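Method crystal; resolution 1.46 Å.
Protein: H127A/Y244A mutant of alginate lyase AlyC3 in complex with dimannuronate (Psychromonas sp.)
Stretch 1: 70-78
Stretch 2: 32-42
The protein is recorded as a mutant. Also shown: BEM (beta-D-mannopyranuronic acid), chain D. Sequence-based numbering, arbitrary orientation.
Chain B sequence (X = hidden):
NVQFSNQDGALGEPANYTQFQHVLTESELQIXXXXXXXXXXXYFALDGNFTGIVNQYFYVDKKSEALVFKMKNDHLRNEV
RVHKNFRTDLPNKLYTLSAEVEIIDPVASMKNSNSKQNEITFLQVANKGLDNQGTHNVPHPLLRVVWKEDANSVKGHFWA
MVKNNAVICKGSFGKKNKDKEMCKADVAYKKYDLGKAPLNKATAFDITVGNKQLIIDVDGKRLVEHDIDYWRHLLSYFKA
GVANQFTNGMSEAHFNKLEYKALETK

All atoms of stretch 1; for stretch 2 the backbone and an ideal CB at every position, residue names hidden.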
# COMPACT_ATOMS: atom_id res chain seq x y z
N LYS B 70 4.30 33.36 -6.86
CA LYS B 70 3.51 34.06 -5.85
C LYS B 70 2.11 33.46 -5.78
O LYS B 70 1.61 32.91 -6.76
CB LYS B 70 3.38 35.55 -6.20
CG LYS B 70 4.73 36.26 -6.31
CD LYS B 70 4.60 37.65 -6.95
CE LYS B 70 4.46 38.74 -5.92
NZ LYS B 70 4.45 40.08 -6.58
N MET B 71 1.48 33.57 -4.62
CA MET B 71 0.08 33.23 -4.47
C MET B 71 -0.48 33.87 -3.21
O MET B 71 0.20 33.95 -2.19
CB MET B 71 -0.14 31.71 -4.41
CG MET B 71 -1.61 31.27 -4.36
SD MET B 71 -2.66 32.03 -5.63
CE MET B 71 -1.74 31.66 -7.13
N LYS B 72 -1.73 34.28 -3.27
CA LYS B 72 -2.45 34.81 -2.12
C LYS B 72 -3.56 33.89 -1.68
O LYS B 72 -4.07 33.13 -2.43
CB LYS B 72 -2.98 36.23 -2.37
CG LYS B 72 -3.99 36.36 -3.47
CD LYS B 72 -4.74 37.69 -3.34
CE LYS B 72 -5.63 37.95 -4.53
NZ LYS B 72 -6.58 39.11 -4.35
N ASN B 73 -3.90 34.01 -0.41
CA ASN B 73 -4.97 33.29 0.25
C ASN B 73 -4.62 31.92 0.76
O ASN B 73 -3.83 31.26 0.21
CB ASN B 73 -6.28 33.28 -0.54
CG ASN B 73 -6.72 34.65 -0.99
OD1 ASN B 73 -6.64 35.60 -0.27
ND2 ASN B 73 -7.18 34.73 -2.19
N ASP B 74 -5.27 31.55 1.83
CA ASP B 74 -5.05 30.30 2.49
C ASP B 74 -5.43 29.16 1.59
O ASP B 74 -6.42 29.21 0.94
CB ASP B 74 -5.86 30.27 3.79
CG ASP B 74 -5.36 29.26 4.78
OD1 ASP B 74 -4.25 28.81 4.66
OD2 ASP B 74 -6.08 28.94 5.71
N HIS B 75 -4.57 28.13 1.57
CA HIS B 75 -4.80 26.88 0.85
C HIS B 75 -4.71 27.01 -0.66
O HIS B 75 -4.99 26.03 -1.37
CB HIS B 75 -6.11 26.20 1.26
CG HIS B 75 -6.27 26.08 2.74
ND1 HIS B 75 -7.32 26.65 3.43
CD2 HIS B 75 -5.50 25.47 3.68
CE1 HIS B 75 -7.20 26.39 4.72
NE2 HIS B 75 -6.10 25.67 4.90
N LEU B 76 -4.33 28.17 -1.19
CA LEU B 76 -4.11 28.28 -2.62
C LEU B 76 -2.64 28.00 -2.93
O LEU B 76 -1.76 28.08 -2.07
CB LEU B 76 -4.56 29.65 -3.15
CG LEU B 76 -6.07 29.93 -3.06
CD1 LEU B 76 -6.46 31.15 -3.90
CD2 LEU B 76 -6.88 28.72 -3.48
N ARG B 77 -2.38 27.64 -4.18
CA ARG B 77 -1.04 27.17 -4.52
C ARG B 77 -0.66 27.60 -5.92
O ARG B 77 -1.49 28.00 -6.74
CB ARG B 77 -0.91 25.65 -4.32
CG ARG B 77 -2.08 24.82 -4.80
CD ARG B 77 -2.22 23.50 -4.02
NE ARG B 77 -0.93 22.90 -3.67
CZ ARG B 77 -0.57 22.56 -2.44
NH1 ARG B 77 -1.42 22.73 -1.43
NH2 ARG B 77 0.62 22.02 -2.21
N ASN B 78 0.64 27.48 -6.19
CA ASN B 78 1.21 27.86 -7.48
C ASN B 78 2.51 27.05 -7.61
O ASN B 78 3.53 27.42 -7.01
CB ASN B 78 1.47 29.35 -7.52
CG ASN B 78 2.18 29.79 -8.78
OD1 ASN B 78 2.36 29.01 -9.71
ND2 ASN B 78 2.57 31.07 -8.83
N UNK B 32 -3.60 28.14 -8.75
CA UNK B 32 -4.89 28.61 -8.36
C UNK B 32 -5.18 29.97 -8.98
O UNK B 32 -4.31 30.71 -9.26
CB UNK B 32 -4.99 28.67 -6.83
N UNK B 33 -6.46 30.23 -9.18
CA UNK B 33 -6.95 31.52 -9.59
C UNK B 33 -7.09 32.15 -8.19
O UNK B 33 -7.85 31.73 -7.41
CB UNK B 33 -8.23 31.48 -10.42
N UNK B 34 -6.27 33.14 -7.93
CA UNK B 34 -6.25 33.76 -6.61
C UNK B 34 -7.62 34.29 -6.21
O UNK B 34 -7.95 34.33 -5.02
CB UNK B 34 -5.22 34.90 -6.58
N UNK B 35 -8.45 34.67 -7.18
CA UNK B 35 -9.78 35.20 -6.90
C UNK B 35 -10.90 34.26 -7.34
O UNK B 35 -12.05 34.68 -7.49
CB UNK B 35 -9.95 36.56 -7.59
N UNK B 36 -10.58 33.00 -7.47
CA UNK B 36 -11.56 32.02 -7.79
C UNK B 36 -12.03 31.32 -6.52
O UNK B 36 -11.72 31.72 -5.46
CB UNK B 36 -11.00 31.02 -8.80
N UNK B 37 -12.77 30.28 -6.68
CA UNK B 37 -13.27 29.51 -5.55
C UNK B 37 -12.22 28.94 -4.63
O UNK B 37 -11.09 28.76 -4.98
CB UNK B 37 -14.13 28.36 -6.07
N UNK B 38 -12.63 28.64 -3.41
CA UNK B 38 -11.71 28.10 -2.43
C UNK B 38 -11.05 26.83 -2.93
O UNK B 38 -11.68 25.97 -3.51
CB UNK B 38 -12.44 27.83 -1.11
N UNK B 39 -9.76 26.77 -2.66
CA UNK B 39 -8.93 25.65 -3.04
C UNK B 39 -8.87 25.32 -4.51
O UNK B 39 -8.40 24.27 -4.86
CB UNK B 39 -9.41 24.41 -2.29
N UNK B 40 -9.33 26.22 -5.38
CA UNK B 40 -9.34 25.97 -6.81
C UNK B 40 -7.97 25.75 -7.43
O UNK B 40 -6.99 26.18 -6.87
CB UNK B 40 -10.02 27.14 -7.52
N UNK B 41 -7.98 25.14 -8.60
CA UNK B 41 -6.73 24.87 -9.31
C UNK B 41 -6.89 24.71 -10.82
O UNK B 41 -7.73 24.02 -11.27
CB UNK B 41 -6.09 23.60 -8.74
N UNK B 42 -6.03 25.37 -11.56
CA UNK B 42 -6.00 25.30 -13.00
C UNK B 42 -4.68 24.70 -13.43
O UNK B 42 -3.71 24.82 -12.76
CB UNK B 42 -6.21 26.68 -13.63
C1 BEM D . -4.02 17.84 -1.31
C2 BEM D . -4.36 16.80 -0.26
O2 BEM D . -3.48 15.70 -0.37
C3 BEM D . -4.31 17.41 1.11
O3 BEM D . -4.49 16.43 2.09
C4 BEM D . -3.00 18.16 1.35
O4 BEM D . -3.17 18.97 2.51
C5 BEM D . -2.71 19.08 0.18
O5 BEM D . -2.77 18.43 -1.06
C6 BEM D . -1.31 19.53 0.37
O6B BEM D . -0.42 18.95 -0.25
O6A BEM D . -1.12 20.57 0.99
O1 BEM D . -3.90 17.26 -2.60

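Position 32 points its CA-to-CB bond toward stretch 1, and the ideal CB lies 3.6 Å from Arg-77 O, 3.8 Å from Leu-76 CB and 4.3 Å from Met-71 SD. So close an approach calls for a small side chain, such as alanine, serine, cysteine or perhaps threonine, and the nearby backbone NH of Arg-77 favours one carrying an acceptor. The residue is Ser-32. Its N donates to Arg-77 O (2.9 Å), while Arg-77 N donates to Ser-32 OG (3.1 Å), so the side chain completes a pairing that the main chain begins. The hydroxyl in turn donates to the backbone O of position 40, with Ser-32 OG 2.8 Å from that O.

Position 33 points away, with nothing of stretch 1 near its CB, and it opens a type I turn. Asp, Asn, Ser or Thr would suit, since each can accept from the NH two residues on, inside the turn. Asp-33 does this: Asp-33 OD1 accepts from the backbone N of position 35 at 3.0 Å.

At 34 the ideal CB sits 3.7 Å from Lys-72 CG and 4.0 Å from Met-71 SD. The surroundings are apolar and tight; the angles, -57/-29, are open to most residues, but the near neighbours favour alanine or another small one. Ala-34 packs its CB 3.6 Å from Lys-72 CG and 3.9 Å from Met-71 SD; Leu-76 CD1 rests 3.7 Å from Ala-34 O.

Position 35 points sideways, its ideal CB 5.3 Å from Lys-72 NZ. A carboxylate, or a neutral acceptor such as Gln, would answer that ammonium. Glu-35 extends (chi1 m, chi2 t) to form a salt bridge, OE2 to Lys-72 NZ, 2.9 Å.

Position 36, ending the turn, meets nothing and tolerates much; it is Gly-36. Positions 37 and 38 also face open space, where polar residues fit: Lys-37 and Lys-38.

At 39, phi/psi of 59/14 in the third place of a type II turn favours glycine, with Asn or Asp next. The residue is Gly-39. Leu-76 CD2 lies 3.6 Å from Gly-39 N, which also donates to a water (3.1 Å) that donates to Asp-74 O (2.9 Å).

Position 40 points sideways, its ideal CB 5.4 Å from Leu-76 CD2; an amide could tie the loop together. Asn-40 does so: OD1 accepts from Asp-33 N (2.8 Å), and ND2 donates to Asp-33 O (2.9 Å) and Lys-37 O (2.8 Å).

Position 41 points sideways with free space, so a long aliphatic chain could reach Arg-77. Lys-41 lays CD 4.2 Å from Arg-77 CG. Position 42 is out of reach and permissive: Glu-42.

Stretch 2, residues 32-42: SDAEGKKGNKE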
# COMPACT_ATOMS: atom_id res chain seq x y z
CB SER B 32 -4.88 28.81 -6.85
OG SER B 32 -4.72 27.63 -6.15
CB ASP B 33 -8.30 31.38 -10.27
CG ASP B 33 -9.01 32.70 -10.50
OD1 ASP B 33 -8.57 33.73 -10.06
OD2 ASP B 33 -10.05 32.64 -11.11
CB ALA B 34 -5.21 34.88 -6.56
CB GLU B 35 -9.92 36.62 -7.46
CG GLU B 35 -9.03 37.57 -6.67
CD GLU B 35 -9.01 38.97 -7.20
OE1 GLU B 35 -9.78 39.26 -8.14
OE2 GLU B 35 -8.22 39.79 -6.68
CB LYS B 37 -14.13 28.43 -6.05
CG LYS B 37 -15.28 28.94 -6.86
CD LYS B 37 -16.41 27.98 -6.80
CE LYS B 37 -17.56 28.42 -7.65
NZ LYS B 37 -18.63 27.39 -7.70
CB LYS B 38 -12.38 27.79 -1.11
CG LYS B 38 -13.23 28.87 -0.57
CD LYS B 38 -12.48 30.03 0.02
CE LYS B 38 -13.11 30.49 1.33
NZ LYS B 38 -14.45 29.91 1.61
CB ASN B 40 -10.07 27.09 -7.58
CG ASN B 40 -9.19 28.28 -7.88
OD1 ASN B 40 -8.44 28.29 -8.84
ND2 ASN B 40 -9.24 29.26 -7.04
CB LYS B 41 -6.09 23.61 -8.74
CG LYS B 41 -4.62 23.48 -9.02
CD LYS B 41 -3.95 22.71 -7.91
CE LYS B 41 -4.27 21.23 -8.05
NZ LYS B 41 -3.82 20.41 -6.90
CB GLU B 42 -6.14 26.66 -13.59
CG GLU B 42 -7.46 27.28 -13.27
CD GLU B 42 -7.77 28.45 -14.15
OE1 GLU B 42 -7.59 28.37 -15.35
OE2 GLU B 42 -8.25 29.43 -13.62
O HOH W 1 -8.76 28.98 -0.72
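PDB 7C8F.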